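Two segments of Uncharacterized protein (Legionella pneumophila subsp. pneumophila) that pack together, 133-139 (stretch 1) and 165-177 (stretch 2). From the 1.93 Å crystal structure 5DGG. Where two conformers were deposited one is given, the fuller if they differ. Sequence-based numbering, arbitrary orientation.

Stretch 1 (133-139) GDFTCAY
Stretch 2 165-177: LGNEDNVLRMTTR

How are the two backbones arranged? Residues 133-139 are helical, while stretch 2 turns through a loop, with Gly 166 at phi/psi 58/-132, before a helix begins at Val 171 and continues past Arg 177. The helix axes approach to 9.8 Å, with 67° between their N-to-C directions. The nearest CA pairs are Asp 134 CA and Arg 173 CA, 6.4 Å apart, and Phe 135 CA and Gly 166 CA, 7.6 Å apart.

What does Asp 134 do with its carboxylate? Its CA-to-CB bond points toward stretch 2, and with chi1 m and chi2 71° it meets Arg 173 (chi1-chi4 t, p, p, 93°) in a two-pronged salt bridge. Arg 173 NH2 donates to Asp 134 OD1 at 2.7 Å and Arg 173 NE to Asp 134 OD2 at 2.8 Å, both nearly straight, pairing opposite charges. Thr 176 OG1 (chi1 p) also lies 2.7 Å from Asp 134 OD2.

How does Leu 172 fill the apolar side? Its t,p rotamer places CD2 over one face of the Phe 135 ring (chi1 -82°, chi2 -92°), 4.2 Å from the centroid, a CH-pi contact. Leu 172 CD1 packs against Ala 138 CB at 4.0 Å.

What holds the loop beside Phe 135? Asn 167 (chi1 t) accepts at OD1 from Arg 173 N, 2.9 Å away, while Asn 167 N lies 3.7 Å from Phe 135 CZ.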

# COMPACT_ATOMS: atom_id res chain seq x y z
N GLY A 133 -6.90 -6.61 3.25
CA GLY A 133 -6.19 -5.74 4.18
C GLY A 133 -4.89 -6.35 4.66
O GLY A 133 -3.85 -5.67 4.72
N ASP A 134 -4.98 -7.62 5.04
CA ASP A 134 -3.85 -8.36 5.54
C ASP A 134 -2.74 -8.45 4.50
O ASP A 134 -1.56 -8.20 4.78
CB ASP A 134 -4.29 -9.79 5.95
CG ASP A 134 -5.49 -9.79 6.91
OD1 ASP A 134 -6.65 -9.45 6.50
OD2 ASP A 134 -5.26 -10.15 8.09
N PHE A 135 -3.12 -8.88 3.31
CA PHE A 135 -2.18 -8.90 2.19
C PHE A 135 -1.58 -7.53 1.92
O PHE A 135 -0.37 -7.43 1.72
CB PHE A 135 -2.85 -9.42 0.89
CG PHE A 135 -2.93 -10.94 0.79
CD1 PHE A 135 -1.92 -11.65 0.19
CD2 PHE A 135 -4.03 -11.65 1.28
CE1 PHE A 135 -1.97 -13.03 0.10
CE2 PHE A 135 -4.10 -13.03 1.20
CZ PHE A 135 -3.07 -13.72 0.61
N THR A 136 -2.40 -6.48 1.90
CA THR A 136 -1.90 -5.17 1.56
C THR A 136 -0.94 -4.64 2.65
O THR A 136 0.11 -4.05 2.34
CB THR A 136 -3.10 -4.21 1.26
OG1 THR A 136 -3.74 -4.64 0.05
CG2 THR A 136 -2.61 -2.81 1.10
N CYS A 137 -1.25 -4.90 3.92
CA CYS A 137 -0.40 -4.49 5.03
C CYS A 137 0.92 -5.20 4.99
O CYS A 137 2.02 -4.57 5.07
CB CYS A 137 -1.07 -4.75 6.37
SG CYS A 137 -2.26 -3.49 6.83
N ALA A 138 0.86 -6.51 4.77
CA ALA A 138 2.07 -7.31 4.75
C ALA A 138 2.92 -6.97 3.52
O ALA A 138 4.15 -6.89 3.59
CB ALA A 138 1.76 -8.78 4.78
N TYR A 139 2.27 -6.81 2.38
CA TYR A 139 3.01 -6.42 1.16
C TYR A 139 3.70 -5.04 1.31
O TYR A 139 4.84 -4.85 0.80
CB TYR A 139 2.11 -6.53 -0.08
CG TYR A 139 2.84 -6.43 -1.42
CD1 TYR A 139 3.43 -7.52 -1.98
CD2 TYR A 139 2.93 -5.20 -2.10
CE1 TYR A 139 4.14 -7.45 -3.16
CE2 TYR A 139 3.60 -5.11 -3.32
CZ TYR A 139 4.21 -6.24 -3.84
OH TYR A 139 4.88 -6.23 -5.03
N LEU A 165 3.78 -18.24 2.83
CA LEU A 165 2.48 -18.88 3.08
C LEU A 165 1.22 -18.20 2.53
O LEU A 165 0.15 -18.81 2.58
CB LEU A 165 2.27 -19.01 4.58
CG LEU A 165 3.26 -19.94 5.26
CD1 LEU A 165 3.21 -19.72 6.78
CD2 LEU A 165 2.92 -21.38 4.89
N GLY A 166 1.32 -16.94 2.13
CA GLY A 166 0.11 -16.16 1.82
C GLY A 166 -0.74 -16.16 3.08
O GLY A 166 -0.21 -15.91 4.18
N ASN A 167 -2.02 -16.46 2.92
CA ASN A 167 -2.92 -16.63 4.07
C ASN A 167 -3.49 -18.04 4.17
O ASN A 167 -4.61 -18.26 4.65
CB ASN A 167 -4.02 -15.59 4.05
CG ASN A 167 -4.77 -15.53 5.36
OD1 ASN A 167 -4.16 -15.63 6.45
ND2 ASN A 167 -6.08 -15.39 5.28
N GLU A 168 -2.72 -19.00 3.71
CA GLU A 168 -3.06 -20.43 3.92
C GLU A 168 -3.30 -20.72 5.38
O GLU A 168 -2.54 -20.25 6.24
CB GLU A 168 -1.89 -21.29 3.44
CG GLU A 168 -2.13 -21.91 2.07
CD GLU A 168 -2.82 -23.27 2.20
OE1 GLU A 168 -3.66 -23.42 3.12
OE2 GLU A 168 -2.52 -24.19 1.40
N ASP A 169 -4.35 -21.49 5.66
CA ASP A 169 -4.76 -21.83 7.03
C ASP A 169 -4.97 -20.56 7.86
O ASP A 169 -4.83 -20.59 9.08
CB ASP A 169 -3.72 -22.75 7.73
CG ASP A 169 -3.75 -24.19 7.23
OD1 ASP A 169 -4.49 -24.47 6.26
OD2 ASP A 169 -3.01 -25.04 7.82
N ASN A 170 -5.25 -19.44 7.17
CA ASN A 170 -5.50 -18.16 7.81
C ASN A 170 -4.29 -17.69 8.64
O ASN A 170 -4.46 -16.93 9.57
CB ASN A 170 -6.76 -18.26 8.68
CG ASN A 170 -7.63 -17.03 8.62
OD1 ASN A 170 -7.73 -16.34 7.59
ND2 ASN A 170 -8.26 -16.71 9.74
N VAL A 171 -3.08 -18.12 8.28
CA VAL A 171 -1.90 -17.78 9.10
C VAL A 171 -1.51 -16.31 9.01
O VAL A 171 -0.97 -15.75 9.99
CB VAL A 171 -0.66 -18.63 8.79
CG1 VAL A 171 -0.91 -20.10 9.11
CG2 VAL A 171 -0.18 -18.42 7.36
N LEU A 172 -1.79 -15.67 7.87
CA LEU A 172 -1.52 -14.24 7.75
C LEU A 172 -2.46 -13.44 8.67
O LEU A 172 -2.02 -12.55 9.43
CB LEU A 172 -1.59 -13.79 6.30
CG LEU A 172 -1.04 -12.38 6.03
CD1 LEU A 172 0.49 -12.23 6.26
CD2 LEU A 172 -1.41 -11.98 4.61
N ARG A 173 -3.73 -13.77 8.67
CA ARG A 173 -4.67 -13.19 9.63
C ARG A 173 -4.27 -13.44 11.10
O ARG A 173 -4.36 -12.54 11.95
CB ARG A 173 -6.08 -13.68 9.35
CG ARG A 173 -7.16 -13.25 10.36
CD ARG A 173 -7.24 -11.74 10.60
NE ARG A 173 -7.55 -10.91 9.41
CZ ARG A 173 -8.76 -10.54 9.04
NH1 ARG A 173 -9.83 -10.93 9.73
NH2 ARG A 173 -8.93 -9.78 7.94
N MET A 174 -3.72 -14.62 11.39
CA MET A 174 -3.22 -14.84 12.73
C MET A 174 -2.02 -13.94 13.05
O MET A 174 -1.96 -13.41 14.15
CB MET A 174 -2.84 -16.29 12.97
CG MET A 174 -3.11 -16.68 14.41
SD MET A 174 -1.81 -17.67 15.15
CE MET A 174 -2.80 -18.59 16.34
N THR A 175 -1.09 -13.75 12.12
CA THR A 175 0.02 -12.85 12.42
C THR A 175 -0.45 -11.39 12.51
O THR A 175 0.08 -10.63 13.31
CB THR A 175 1.22 -13.00 11.47
OG1 THR A 175 0.82 -12.80 10.11
CG2 THR A 175 1.83 -14.40 11.57
N THR A 176 -1.45 -11.00 11.73
CA THR A 176 -1.92 -9.63 11.80
C THR A 176 -2.62 -9.38 13.17
O THR A 176 -2.43 -8.32 13.77
CB THR A 176 -2.78 -9.22 10.58
OG1 THR A 176 -3.92 -10.05 10.48
CG2 THR A 176 -1.99 -9.32 9.30
N ARG A 177 -3.36 -10.36 13.68
CA ARG A 177 -3.97 -10.24 15.02
C ARG A 177 -2.93 -10.09 16.10
O ARG A 177 -2.91 -9.11 16.84
CB ARG A 177 -4.85 -11.45 15.32
CG ARG A 177 -6.12 -11.43 14.50
CD ARG A 177 -6.79 -12.80 14.39
NE ARG A 177 -7.85 -13.02 15.39
CZ ARG A 177 -9.04 -12.42 15.38
NH1 ARG A 177 -9.35 -11.52 14.44
NH2 ARG A 177 -9.94 -12.70 16.32